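Local structure of S-adenosyl-L-methionine-dependent 2-deoxy-scyllo-inosamine dehydrogenase (4M7S) at residues 182-187 with 203-208; 21-26 with 60-65; 215-220 with 227-232. The protein catalyses the radical S-adenosyl-L-methionine-dependent two-electron oxidation of 2-deoxy-scyllo-inosamine to amino-dideoxy-scyllo-inosose in butirosin biosynthesis, using two [4Fe-4S] clusters. All coordinates share one frame; numbering follows the deposited sequence. Where two conformers were deposited one is given.

Contact 1 (182-187 with 203-208). With SF4 (iron/sulfur cluster), chain B.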
# COMPACT_ATOMS: atom_id res chain seq x y z
N GLY A 182 8.19 -7.60 5.92
CA GLY A 182 7.30 -7.38 7.06
C GLY A 182 7.36 -5.99 7.70
O GLY A 182 6.60 -5.69 8.62
N ASN A 183 8.27 -5.15 7.23
CA ASN A 183 8.40 -3.81 7.81
C ASN A 183 7.16 -2.98 7.56
O ASN A 183 6.57 -3.02 6.48
CB ASN A 183 9.62 -3.09 7.26
CG ASN A 183 10.91 -3.69 7.74
OD1 ASN A 183 10.96 -4.31 8.81
ND2 ASN A 183 11.98 -3.49 6.98
N VAL A 184 6.76 -2.21 8.57
CA VAL A 184 5.58 -1.37 8.43
C VAL A 184 6.02 0.09 8.23
O VAL A 184 6.79 0.63 9.02
CB VAL A 184 4.68 -1.49 9.66
CG1 VAL A 184 3.40 -0.66 9.49
CG2 VAL A 184 4.33 -2.97 9.90
N LEU A 185 5.53 0.71 7.16
CA LEU A 185 5.87 2.09 6.84
C LEU A 185 4.59 2.93 6.91
O LEU A 185 3.49 2.40 6.73
CB LEU A 185 6.49 2.19 5.43
CG LEU A 185 7.52 1.12 5.05
CD1 LEU A 185 7.92 1.27 3.58
CD2 LEU A 185 8.76 1.16 5.95
N PRO A 186 4.73 4.25 7.16
CA PRO A 186 3.56 5.11 7.32
C PRO A 186 3.05 5.66 6.00
O PRO A 186 2.04 6.36 6.01
CB PRO A 186 4.12 6.27 8.16
CG PRO A 186 5.53 6.39 7.70
CD PRO A 186 5.99 4.96 7.44
N CYS A 187 3.72 5.35 4.89
CA CYS A 187 3.38 5.96 3.61
C CYS A 187 3.95 5.23 2.38
O CYS A 187 4.98 4.57 2.45
CB CYS A 187 3.89 7.40 3.58
SG CYS A 187 3.72 8.13 1.96
N GLN A 203 5.69 -8.37 15.80
CA GLN A 203 4.78 -7.57 16.60
C GLN A 203 3.47 -7.38 15.86
O GLN A 203 3.45 -7.32 14.63
CB GLN A 203 5.43 -6.21 16.89
CG GLN A 203 4.64 -5.31 17.81
CD GLN A 203 5.47 -4.14 18.30
OE1 GLN A 203 6.34 -3.63 17.58
NE2 GLN A 203 5.23 -3.72 19.54
N HIS A 204 2.37 -7.30 16.60
CA HIS A 204 1.06 -7.14 16.01
C HIS A 204 0.94 -5.79 15.31
O HIS A 204 1.37 -4.76 15.84
CB HIS A 204 -0.04 -7.28 17.07
CG HIS A 204 -1.39 -7.58 16.51
ND1 HIS A 204 -2.13 -6.65 15.81
CD2 HIS A 204 -2.15 -8.70 16.56
CE1 HIS A 204 -3.28 -7.19 15.43
NE2 HIS A 204 -3.32 -8.43 15.88
N ILE A 205 0.34 -5.79 14.13
CA ILE A 205 0.27 -4.57 13.35
C ILE A 205 -0.57 -3.51 14.05
O ILE A 205 -0.37 -2.32 13.82
CB ILE A 205 -0.24 -4.81 11.93
CG1 ILE A 205 0.04 -3.57 11.07
CG2 ILE A 205 -1.71 -5.22 11.95
CD1 ILE A 205 -0.34 -3.72 9.63
N SER A 206 -1.49 -3.93 14.92
CA SER A 206 -2.27 -2.95 15.66
C SER A 206 -1.39 -2.24 16.68
O SER A 206 -1.56 -1.05 16.94
CB SER A 206 -3.44 -3.62 16.37
OG SER A 206 -4.16 -2.66 17.12
N ASP A 207 -0.47 -3.00 17.28
CA ASP A 207 0.44 -2.44 18.27
C ASP A 207 1.47 -1.51 17.62
O ASP A 207 1.91 -0.54 18.22
CB ASP A 207 1.16 -3.55 19.03
CG ASP A 207 0.22 -4.35 19.92
OD1 ASP A 207 -0.75 -3.77 20.45
OD2 ASP A 207 0.46 -5.56 20.08
N ILE A 208 1.86 -1.84 16.39
CA ILE A 208 2.76 -0.99 15.63
C ILE A 208 2.04 0.31 15.27
O ILE A 208 2.55 1.40 15.50
CB ILE A 208 3.24 -1.70 14.36
CG1 ILE A 208 4.12 -2.91 14.73
CG2 ILE A 208 4.00 -0.75 13.44
CD1 ILE A 208 4.37 -3.85 13.56
FE1 SF4 B . 4.61 12.86 1.66
FE2 SF4 B . 5.10 12.41 4.26
FE3 SF4 B . 4.09 10.48 2.70
FE4 SF4 B . 2.60 12.55 3.45
S1 SF4 B . 3.43 10.93 4.86
S2 SF4 B . 2.68 11.67 1.33
S3 SF4 B . 4.10 14.27 3.40
S4 SF4 B . 6.19 11.40 2.48

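Contact 2 (21-26 with 60-65). With SF4 (iron/sulfur cluster), chain C.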
# COMPACT_ATOMS: atom_id res chain seq x y z
N TRP A 21 11.91 4.93 -15.42
CA TRP A 21 12.99 5.73 -14.84
C TRP A 21 12.48 6.69 -13.77
O TRP A 21 13.23 7.08 -12.88
CB TRP A 21 13.77 6.48 -15.93
CG TRP A 21 15.17 6.83 -15.48
CD1 TRP A 21 15.72 8.07 -15.38
CD2 TRP A 21 16.18 5.90 -15.04
NE1 TRP A 21 17.02 7.98 -14.92
CE2 TRP A 21 17.32 6.67 -14.70
CE3 TRP A 21 16.23 4.51 -14.89
CZ2 TRP A 21 18.50 6.07 -14.24
CZ3 TRP A 21 17.41 3.93 -14.43
CH2 TRP A 21 18.53 4.71 -14.12
N TYR A 22 11.20 7.05 -13.84
CA TYR A 22 10.59 7.92 -12.84
C TYR A 22 10.25 7.17 -11.56
O TYR A 22 9.86 7.77 -10.56
CB TYR A 22 9.35 8.63 -13.41
CG TYR A 22 8.39 7.71 -14.14
CD1 TYR A 22 7.35 7.08 -13.46
CD2 TYR A 22 8.51 7.49 -15.50
CE1 TYR A 22 6.46 6.25 -14.12
CE2 TYR A 22 7.63 6.66 -16.17
CZ TYR A 22 6.61 6.05 -15.48
OH TYR A 22 5.72 5.22 -16.14
N CYS A 23 10.39 5.84 -11.59
CA CYS A 23 10.06 5.01 -10.44
C CYS A 23 11.27 4.60 -9.62
O CYS A 23 12.29 4.21 -10.18
CB CYS A 23 9.34 3.73 -10.88
SG CYS A 23 8.83 2.61 -9.49
N PRO A 24 11.14 4.67 -8.28
CA PRO A 24 12.13 4.23 -7.29
C PRO A 24 12.83 2.91 -7.63
O PRO A 24 14.02 2.78 -7.35
CB PRO A 24 11.29 4.06 -6.03
CG PRO A 24 10.29 5.17 -6.14
CD PRO A 24 10.00 5.33 -7.63
N ASN A 25 12.09 1.96 -8.19
CA ASN A 25 12.69 0.75 -8.75
C ASN A 25 13.86 1.05 -9.69
O ASN A 25 14.87 0.34 -9.70
CB ASN A 25 11.64 -0.09 -9.47
CG ASN A 25 10.60 -0.64 -8.53
OD1 ASN A 25 10.88 -0.91 -7.36
ND2 ASN A 25 9.39 -0.83 -9.03
N SER A 26 13.72 2.11 -10.48
CA SER A 26 14.78 2.55 -11.38
C SER A 26 15.24 3.97 -11.03
O SER A 26 14.59 4.95 -11.40
CB SER A 26 14.31 2.50 -12.83
N HIS A 60 0.49 -4.20 -3.76
CA HIS A 60 1.50 -3.51 -4.60
C HIS A 60 2.22 -2.38 -3.83
O HIS A 60 1.57 -1.40 -3.44
CB HIS A 60 0.76 -2.88 -5.80
CG HIS A 60 1.64 -2.14 -6.77
ND1 HIS A 60 1.54 -2.30 -8.13
CD2 HIS A 60 2.60 -1.20 -6.58
CE1 HIS A 60 2.41 -1.52 -8.74
NE2 HIS A 60 3.07 -0.84 -7.82
N PHE A 61 3.54 -2.47 -3.63
CA PHE A 61 4.24 -1.38 -2.97
C PHE A 61 4.97 -0.70 -4.12
O PHE A 61 4.54 0.35 -4.60
CB PHE A 61 5.20 -1.87 -1.89
CG PHE A 61 5.93 -0.77 -1.17
CD1 PHE A 61 5.33 0.48 -0.99
CD2 PHE A 61 7.21 -0.98 -0.68
CE1 PHE A 61 6.00 1.50 -0.35
CE2 PHE A 61 7.90 0.05 -0.03
CZ PHE A 61 7.29 1.30 0.13
N TYR A 62 6.04 -1.33 -4.59
CA TYR A 62 6.70 -0.86 -5.81
C TYR A 62 7.02 -2.02 -6.73
O TYR A 62 7.96 -1.98 -7.54
CB TYR A 62 7.96 -0.07 -5.48
CG TYR A 62 7.69 1.36 -5.06
CD1 TYR A 62 7.56 2.37 -6.00
CD2 TYR A 62 7.56 1.68 -3.71
CE1 TYR A 62 7.31 3.68 -5.61
CE2 TYR A 62 7.31 2.99 -3.31
CZ TYR A 62 7.18 3.97 -4.27
OH TYR A 62 6.94 5.26 -3.86
N GLY A 63 6.22 -3.08 -6.60
CA GLY A 63 6.36 -4.25 -7.45
C GLY A 63 5.06 -4.56 -8.15
O GLY A 63 4.02 -3.96 -7.85
N GLU A 64 5.11 -5.50 -9.09
CA GLU A 64 3.94 -5.91 -9.85
C GLU A 64 3.30 -7.12 -9.17
O GLU A 64 3.92 -8.19 -9.11
CB GLU A 64 4.37 -6.28 -11.28
CG GLU A 64 3.25 -6.84 -12.12
CD GLU A 64 2.00 -5.96 -12.10
OE1 GLU A 64 0.88 -6.51 -12.03
OE2 GLU A 64 2.14 -4.71 -12.18
N PRO A 65 2.07 -6.96 -8.66
CA PRO A 65 1.47 -8.08 -7.91
C PRO A 65 1.20 -9.31 -8.78
O PRO A 65 1.26 -10.42 -8.26
CB PRO A 65 0.16 -7.49 -7.36
CG PRO A 65 -0.15 -6.31 -8.26
CD PRO A 65 1.19 -5.77 -8.71
FE1 SF4 C . 6.84 -1.00 -12.22
FE2 SF4 C . 6.94 1.24 -13.65
FE3 SF4 C . 7.49 1.34 -11.05
FE4 SF4 C . 4.94 0.87 -11.83
S1 SF4 C . 6.12 2.80 -12.15
S2 SF4 C . 6.07 -0.26 -10.19
S3 SF4 C . 5.27 -0.34 -13.76
S4 SF4 C . 8.75 0.24 -12.66

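Contact 3 (215-220 with 227-232). With SF4 (iron/sulfur cluster), chain B.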
# COMPACT_ATOMS: atom_id res chain seq x y z
N THR A 215 2.22 6.98 16.28
CA THR A 215 1.24 7.92 16.81
C THR A 215 1.71 9.37 16.74
O THR A 215 0.96 10.26 16.32
CB THR A 215 0.86 7.55 18.25
OG1 THR A 215 0.27 6.24 18.24
CG2 THR A 215 -0.13 8.55 18.82
N SER A 216 2.94 9.62 17.15
CA SER A 216 3.46 10.98 17.11
C SER A 216 3.69 11.42 15.67
O SER A 216 3.48 12.58 15.33
CB SER A 216 4.74 11.11 17.94
OG SER A 216 5.77 10.29 17.42
N PHE A 217 4.08 10.48 14.81
CA PHE A 217 4.33 10.81 13.41
C PHE A 217 3.04 11.28 12.74
O PHE A 217 3.02 12.31 12.07
CB PHE A 217 4.92 9.62 12.64
CG PHE A 217 5.30 9.93 11.22
CD1 PHE A 217 6.41 10.72 10.94
CD2 PHE A 217 4.56 9.42 10.16
CE1 PHE A 217 6.77 10.99 9.62
CE2 PHE A 217 4.92 9.69 8.84
CZ PHE A 217 6.02 10.48 8.57
N ARG A 218 1.96 10.53 12.93
CA ARG A 218 0.72 10.88 12.25
C ARG A 218 0.13 12.17 12.83
O ARG A 218 -0.50 12.94 12.11
CB ARG A 218 -0.29 9.72 12.24
CG ARG A 218 -1.16 9.59 13.48
CD ARG A 218 -2.21 8.49 13.28
NE ARG A 218 -1.61 7.26 12.80
CZ ARG A 218 -1.22 6.25 13.58
NH1 ARG A 218 -1.40 6.32 14.89
NH2 ARG A 218 -0.68 5.17 13.05
N LYS A 219 0.35 12.40 14.13
CA LYS A 219 -0.07 13.64 14.78
C LYS A 219 0.72 14.83 14.25
O LYS A 219 0.17 15.90 13.99
CB LYS A 219 0.13 13.52 16.30
CG LYS A 219 -0.03 14.83 17.08
CD LYS A 219 0.59 14.68 18.46
CE LYS A 219 0.20 13.35 19.09
NZ LYS A 219 1.22 12.84 20.06
N MSE A 220 2.02 14.62 14.09
CA MSE A 220 2.95 15.64 13.60
C MSE A 220 2.59 16.03 12.15
O MSE A 220 2.62 17.21 11.80
CB MSE A 220 4.37 15.06 13.67
CG MSE A 220 5.50 15.94 13.17
SE MSE A 220 7.12 14.90 12.78
CE MSE A 220 7.44 14.12 14.53
N GLY A 227 8.38 19.50 7.67
CA GLY A 227 9.76 19.93 7.70
C GLY A 227 10.60 19.21 8.74
O GLY A 227 11.82 19.21 8.68
N LYS A 228 9.93 18.57 9.69
CA LYS A 228 10.61 17.95 10.82
C LYS A 228 11.00 16.51 10.50
O LYS A 228 11.93 15.96 11.09
CB LYS A 228 9.72 18.01 12.06
CG LYS A 228 10.46 17.81 13.37
CD LYS A 228 9.70 18.44 14.53
CE LYS A 228 8.24 17.99 14.58
NZ LYS A 228 7.46 18.78 15.58
N SER A 229 10.27 15.91 9.55
CA SER A 229 10.49 14.53 9.14
C SER A 229 11.44 14.42 7.94
O SER A 229 11.26 15.10 6.94
CB SER A 229 9.15 13.90 8.75
OG SER A 229 9.37 12.69 8.07
N ASP A 230 12.42 13.54 8.03
CA ASP A 230 13.33 13.31 6.91
C ASP A 230 12.62 12.67 5.72
O ASP A 230 13.08 12.77 4.58
CB ASP A 230 14.52 12.45 7.33
CG ASP A 230 15.52 13.20 8.19
OD1 ASP A 230 15.47 14.46 8.21
OD2 ASP A 230 16.36 12.54 8.84
N LEU A 231 11.49 12.02 6.00
CA LEU A 231 10.66 11.44 4.95
C LEU A 231 9.90 12.56 4.25
O LEU A 231 9.95 12.68 3.03
CB LEU A 231 9.64 10.47 5.56
CG LEU A 231 9.15 9.23 4.82
CD1 LEU A 231 7.75 8.82 5.31
CD2 LEU A 231 9.22 9.33 3.28
N CYS A 232 9.22 13.39 5.03
CA CYS A 232 8.22 14.32 4.48
C CYS A 232 8.74 15.69 4.05
O CYS A 232 8.12 16.34 3.20
CB CYS A 232 7.09 14.51 5.49
SG CYS A 232 6.40 12.93 6.03
FE1 SF4 B . 4.61 12.86 1.66
FE2 SF4 B . 5.10 12.41 4.26
FE3 SF4 B . 4.09 10.48 2.70
FE4 SF4 B . 2.60 12.55 3.45
S1 SF4 B . 3.43 10.93 4.86
S2 SF4 B . 2.68 11.67 1.33
S3 SF4 B . 4.10 14.27 3.40
S4 SF4 B . 6.19 11.40 2.48

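Contact 1 (182-187 with 203-208)
V184 and I208 carry this contact, a meeting of branched aliphatic side chains between strand 183-185 and the start of helix 205-209. The closest approach is V184 CG2 to I208 CD1, 3.8 Å. A second branch of the isoleucine closes on the valine stem, I208 CG2 lying 3.9 Å from V184 CB, so the two side chains cross obliquely with more than one methyl engaged. The valine torsion (chi1 -177°) sets CG1 anti to the backbone N and leaves CG2 beside it, where it meets the isoleucine tip. I205, one helical turn earlier, adds only a looser touch: its CG1 is 4.5 Å from V184 CG2.

Further out, backbone bonds fix both sides. V184 is paired with M197 and G198, and L185 with V177, which places strand 183-185 between strands 175-178 and 198-199. F214 of helix 212-222 also packs on V184. The helix is capped by H204, whose ND1 accepts from S206 N at 2.9 Å. The donor lies within 3° of the imidazole plane and the N-H...N angle is 164°, a nearly straight bond; H204 NE2 is held in turn by S50 OG.

Beyond the strand, C187 SG binds FE3 of the auxiliary cluster at 2.5 Å. No hydrogen bond or charge pair joins 182-187 to 203-208, and every touching residue is buried. This is a small apolar contact by which the first turn of the helix packs on the sheet; the polar bonds of each side run within 203-208 or to sheet neighbours and S50.

Contact 2 (21-26 with 60-65)
Y62, N25 and P24 bury most of the surface here, where the loop carrying the radical SAM cysteines meets the loop after strand 56-58. Y62 is the centre of it. Its phenol ring receives the proline across one face: P24 CB sits 4.0 Å above the plane, displaced toward the rim, and P24 CG comes within 3.4 Å of Y62 CE1. The two side chains cross at about a right angle. With chi1 at -79°, Y62 CG stands beside its own backbone N, turning the ring toward P24. The phenol OH is hydrogen-bonded to F188 O, and F191 packs edge-to-face on the ring.

C23 reaches the same ring from another side. Its SG is 3.7 Å from Y62 CD1 and 77° off the ring normal, hence a sulfur-aromatic contact at the edge, while the same sulfur binds FE3 of the cluster at 2.4 Å. C23 is the last cysteine of the CX3CX2C motif, with C16 and C20. N25 N donates to this sulfur over 3.6 Å.

The N25 side chain turns to the backbone of 60-65. N25 ND2 points at Y62 O; the modelled 2.4 Å is too short for a normal hydrogen bond, so its length is doubtful, though the direction (162°) fits one. The amide stands nearly perpendicular to the tyrosine ring.

Y62-G63-E64 probably corresponds to the GGE motif of radical SAM enzymes, whose backbone in relatives meets the amino group of AdoMet; no AdoMet is bound here. The N-H...S bond would be expected to draw charge from the C23 thiolate and so may raise the cluster's potential, while the aromatic edge gives that sulfur an apolar flank.

Contact 3 (215-220 with 227-232)
In the auxiliary-cluster domain, F217 of helix 212-222 meets S229, L231 and C232 of the cysteine-bearing segment that follows the helix. S229 OG lies at the ring edge, in its plane, 3.5 Å from F217 CE1. C232 SG approaches F217 CZ equally closely, but obliquely, its line to the ring centroid running 68° off the normal, a sulfur-aromatic contact. That sulfur also binds FE2 at 2.3 Å. The phenylalanine extends this far because its CG is anti to the backbone N (chi1 -175°).

S229 builds an ST motif: its OG accepts from C232 N at 3.1 Å and, weakly, from L231 N, which fixes the backbone that presents the cysteine. A hairpin followed by a helix and cysteines beside a [4Fe-4S] cluster is consistent with the twitch form of the SPASM domain. L231 lies along the cluster, CD2 being 3.8 Å from sulfide S4, with CD1 turned to F217 CZ at 4.0 Å. Nearer the surface, selenomethionine M220 crosses the aliphatic part of K228, its CG and SE each 3.7 Å from K228 CE.

Contacts 1 and 3 serve the same auxiliary cluster: C187 of contact 1 and C232 of contact 3 bind different irons of it. They also touch directly, P186 CG being 3.5 Å from F217 CE2, although their centres are about 16 Å apart. Contact 2 belongs to the other cluster, the one assigned to bind AdoMet, which is absent here; its centre is about 21 Å from that of contact 1. A bridge exists all the same, since L185 CD1 packs 3.5 Å from F61 CZ. Contacts 2 and 3 do not meet, their nearest atoms being about 9 Å apart. Segment 182-187 thus touches both sides: L185 reaches F61 of contact 2, P186 reaches F217 of contact 3.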